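Local atomic coordinates of arylsulfatase (Pseudoalteromonas sp. MB47, PDB entry 7AJ0), a protein that removes sulfate groups from the algal polysaccharide fucoidan, probably by exo-acting, calcium-dependent hydrolysis of sulfate esters, and forms an unusual hexamer. Residues L244-I252 and P261-S269. Sequence-based numbering, arbitrary orientation.
Sequences LRDESVKFI and PFYLIHSFS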
loop_
_atom_site.group_PDB
_atom_site.type_symbol
_atom_site.label_atom_id
_atom_site.label_comp_id
_atom_site.label_asym_id
_atom_site.label_seq_id
_atom_site.Cartn_x
_atom_site.Cartn_y
_atom_site.Cartn_z
ATOM N N LEU A 244 18.806 21.400 36.522
ATOM C CA LEU A 244 18.558 22.581 35.701
ATOM C C LEU A 244 17.584 23.525 36.390
ATOM O O LEU A 244 17.778 24.745 36.387
ATOM C CB LEU A 244 18.022 22.166 34.333
ATOM C CG LEU A 244 18.956 21.319 33.470
ATOM C CD1 LEU A 244 18.222 20.801 32.243
ATOM C CD2 LEU A 244 20.179 22.117 33.060
ATOM N N ARG A 245 16.522 22.976 36.980
ATOM C CA ARG A 245 15.579 23.798 37.732
ATOM C C ARG A 245 16.299 24.578 38.823
ATOM O O ARG A 245 16.092 25.787 38.979
ATOM C CB ARG A 245 14.482 22.910 38.324
ATOM C CG ARG A 245 13.361 23.641 39.051
ATOM C CD ARG A 245 13.690 23.952 40.511
ATOM N NE ARG A 245 14.438 22.885 41.171
ATOM C CZ ARG A 245 13.937 21.700 41.501
ATOM N NH1 ARG A 245 12.673 21.408 41.230
ATOM N NH2 ARG A 245 14.707 20.800 42.096
ATOM N N ASP A 246 17.170 23.904 39.578
ATOM C CA ASP A 246 17.910 24.581 40.635
ATOM C C ASP A 246 18.740 25.733 40.082
ATOM O O ASP A 246 18.815 26.805 40.693
ATOM C CB ASP A 246 18.812 23.585 41.367
ATOM C CG ASP A 246 18.030 22.586 42.203
ATOM O OD1 ASP A 246 16.866 22.878 42.553
ATOM O OD2 ASP A 246 18.585 21.512 42.520
ATOM N N GLU A 247 19.374 25.532 38.924
ATOM C CA GLU A 247 20.242 26.569 38.372
ATOM C C GLU A 247 19.437 27.761 37.869
ATOM O O GLU A 247 19.870 28.911 38.011
ATOM C CB GLU A 247 21.105 25.990 37.253
ATOM C CG GLU A 247 22.245 25.110 37.745
ATOM C CD GLU A 247 23.312 25.895 38.492
ATOM O OE1 GLU A 247 23.488 27.097 38.200
ATOM O OE2 GLU A 247 23.973 25.306 39.374
ATOM N N SER A 248 18.268 27.513 37.272
ATOM C CA SER A 248 17.417 28.622 36.852
ATOM C C SER A 248 16.876 29.393 38.050
ATOM O O SER A 248 16.702 30.614 37.972
ATOM C CB SER A 248 16.265 28.109 35.990
ATOM O OG SER A 248 16.708 27.819 34.677
ATOM N N VAL A 249 16.603 28.703 39.159
ATOM C CA VAL A 249 16.183 29.393 40.375
ATOM C C VAL A 249 17.304 30.295 40.878
ATOM O O VAL A 249 17.085 31.469 41.196
ATOM C CB VAL A 249 15.749 28.377 41.445
ATOM C CG1 VAL A 249 15.615 29.057 42.801
ATOM C CG2 VAL A 249 14.437 27.715 41.048
ATOM N N LYS A 250 18.526 29.761 40.951
ATOM C CA LYS A 250 19.657 30.582 41.373
ATOM C C LYS A 250 19.835 31.785 40.454
ATOM O O LYS A 250 20.105 32.897 40.921
ATOM C CB LYS A 250 20.935 29.743 41.408
ATOM C CG LYS A 250 20.980 28.715 42.531
ATOM C CD LYS A 250 22.300 27.951 42.533
ATOM C CE LYS A 250 22.344 26.911 43.647
ATOM N NZ LYS A 250 23.599 26.102 43.625
ATOM N N PHE A 251 19.672 31.585 39.144
ATOM C CA PHE A 251 19.889 32.674 38.196
ATOM C C PHE A 251 18.851 33.776 38.370
ATOM O O PHE A 251 19.194 34.963 38.434
ATOM C CB PHE A 251 19.864 32.137 36.764
ATOM C CG PHE A 251 20.090 33.193 35.723
ATOM C CD1 PHE A 251 21.372 33.635 35.439
ATOM C CD2 PHE A 251 19.024 33.751 35.039
ATOM C CE1 PHE A 251 21.586 34.615 34.490
ATOM C CE2 PHE A 251 19.231 34.729 34.084
ATOM C CZ PHE A 251 20.515 35.161 33.809
ATOM N N ILE A 252 17.571 33.406 38.442
ATOM C CA ILE A 252 16.520 34.409 38.597
ATOM C C ILE A 252 16.691 35.159 39.910
ATOM O O ILE A 252 16.586 36.391 39.956
ATOM C CB ILE A 252 15.134 33.745 38.489
ATOM C CG1 ILE A 252 14.843 33.392 37.028
ATOM C CG2 ILE A 252 14.052 34.655 39.054
ATOM C CD1 ILE A 252 13.700 32.426 36.839
ATOM N N PRO A 261 17.164 43.412 34.641
ATOM C CA PRO A 261 16.274 42.532 33.877
ATOM C C PRO A 261 17.004 41.260 33.477
ATOM O O PRO A 261 18.197 41.279 33.164
ATOM C CB PRO A 261 15.892 43.371 32.650
ATOM C CG PRO A 261 16.318 44.777 32.969
ATOM C CD PRO A 261 17.475 44.655 33.910
ATOM N N PHE A 262 16.280 40.147 33.494
ATOM C CA PHE A 262 16.844 38.868 33.098
ATOM C C PHE A 262 16.159 38.367 31.833
ATOM O O PHE A 262 14.969 38.606 31.609
ATOM C CB PHE A 262 16.727 37.822 34.223
ATOM C CG PHE A 262 15.330 37.306 34.455
ATOM C CD1 PHE A 262 14.788 36.327 33.633
ATOM C CD2 PHE A 262 14.574 37.774 35.515
ATOM C CE1 PHE A 262 13.512 35.850 33.846
ATOM C CE2 PHE A 262 13.296 37.296 35.738
ATOM C CZ PHE A 262 12.764 36.332 34.903
ATOM N N TYR A 263 16.939 37.693 30.995
ATOM C CA TYR A 263 16.428 36.958 29.844
ATOM C C TYR A 263 16.917 35.523 29.992
ATOM O O TYR A 263 18.117 35.258 29.864
ATOM C CB TYR A 263 16.897 37.565 28.526
ATOM C CG TYR A 263 16.256 36.910 27.324
ATOM C CD1 TYR A 263 16.715 35.690 26.849
ATOM C CD2 TYR A 263 15.185 37.504 26.673
ATOM C CE1 TYR A 263 16.129 35.081 25.759
ATOM C CE2 TYR A 263 14.591 36.904 25.578
ATOM C CZ TYR A 263 15.069 35.692 25.127
ATOM O OH TYR A 263 14.488 35.084 24.038
ATOM N N LEU A 264 15.994 34.605 30.265
ATOM C CA LEU A 264 16.326 33.216 30.543
ATOM C C LEU A 264 15.598 32.313 29.562
ATOM O O LEU A 264 14.370 32.378 29.446
ATOM C CB LEU A 264 15.955 32.839 31.981
ATOM C CG LEU A 264 16.063 31.350 32.309
ATOM C CD1 LEU A 264 17.483 30.853 32.087
ATOM C CD2 LEU A 264 15.620 31.073 33.735
ATOM N N ILE A 265 16.357 31.468 28.868
ATOM C CA ILE A 265 15.811 30.347 28.112
ATOM C C ILE A 265 16.038 29.105 28.972
ATOM O O ILE A 265 17.159 28.605 29.079
ATOM C CB ILE A 265 16.461 30.203 26.741
ATOM C CG1 ILE A 265 16.101 31.391 25.851
ATOM C CG2 ILE A 265 16.027 28.889 26.089
ATOM C CD1 ILE A 265 16.867 31.434 24.544
ATOM N N HIS A 266 14.970 28.601 29.590
ATOM C CA HIS A 266 15.024 27.346 30.331
ATOM C C HIS A 266 14.672 26.220 29.364
ATOM O O HIS A 266 13.506 26.051 28.994
ATOM C CB HIS A 266 14.075 27.358 31.521
ATOM C CG HIS A 266 14.207 26.154 32.398
ATOM N ND1 HIS A 266 15.095 26.093 33.450
ATOM C CD2 HIS A 266 13.582 24.953 32.363
ATOM C CE1 HIS A 266 15.000 24.912 34.036
ATOM N NE2 HIS A 266 14.089 24.202 33.395
ATOM N N SER A 267 15.677 25.452 28.963
ATOM C CA SER A 267 15.558 24.458 27.899
ATOM C C SER A 267 15.558 23.070 28.530
ATOM O O SER A 267 16.609 22.466 28.738
ATOM C CB SER A 267 16.705 24.638 26.894
ATOM O OG SER A 267 16.704 23.624 25.904
ATOM N N PHE A 268 14.361 22.566 28.831
ATOM C CA PHE A 268 14.239 21.238 29.409
ATOM C C PHE A 268 14.985 20.215 28.561
ATOM O O PHE A 268 15.026 20.312 27.330
ATOM C CB PHE A 268 12.771 20.808 29.501
ATOM C CG PHE A 268 11.941 21.628 30.439
ATOM C CD1 PHE A 268 11.854 21.294 31.778
ATOM C CD2 PHE A 268 11.219 22.712 29.976
ATOM C CE1 PHE A 268 11.079 22.038 32.640
ATOM C CE2 PHE A 268 10.442 23.460 30.835
ATOM C CZ PHE A 268 10.371 23.120 32.168
ATOM N N SER A 269 15.569 19.219 29.227
ATOM C CA SER A 269 16.030 18.038 28.507
ATOM C C SER A 269 14.850 17.170 28.088
ATOM O O SER A 269 14.850 16.589 26.997
ATOM C CB SER A 269 16.999 17.230 29.364
ATOM O OG SER A 269 17.337 16.013 28.718
#
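Ser248 OG and His266 ND1, 2.7 Å apart, form the hydrogen bond that joins helix and strand; either side could supply the proton. The hydroxyl lies at the imidazole's edge, in its plane. On the same rim, His266 CE1 approaches the carbonyl oxygen Leu244 O at 3.6 Å, an atom already accepting the backbone bond from Ser248 N. His266 CG stands anti to its own backbone N (chi1 -174°), which carries the ring up to the helix, while His266 CD2 sits over the centre of the Phe268 ring. Putting an alanine at His266 would probably leave the buried Ser248 hydroxyl without this partner and open a gap between Phe268 and the helix.

Apolar packing makes up much of the rest of the contact. Ile252 CG1 makes a CH-pi contact over one face of Phe262, 4.2 Å from the ring centroid and 12° off its normal. The Ile252 and Leu264 side chains cross at about a right angle, CD1 of the isoleucine lying 3.9 Å from CD2 of the leucine. That same Leu264 methyl also reaches Ser248 OG, at 3.6 Å. Phe251 CE2 meets Phe262 CB obliquely at 4.0 Å, and the Phe251 side chain also touches Lys151 and Ala153 of the neighbouring strand 151-155.

The guanidinium of Arg245 turns away from the strand, to Asp246 and to Glu304 of helix 290-311. The axes run nearly antiparallel, at 170° and 9.6 Å, as a helix leading into a parallel strand does. Strand 262-267 lies between 53-59 and 151-155, so this is alpha/beta layering in the alkaline phosphatase-like core of a sulfatase, with the side chain of Ser267, at the end of the strand, about 8 Å from the bound calcium.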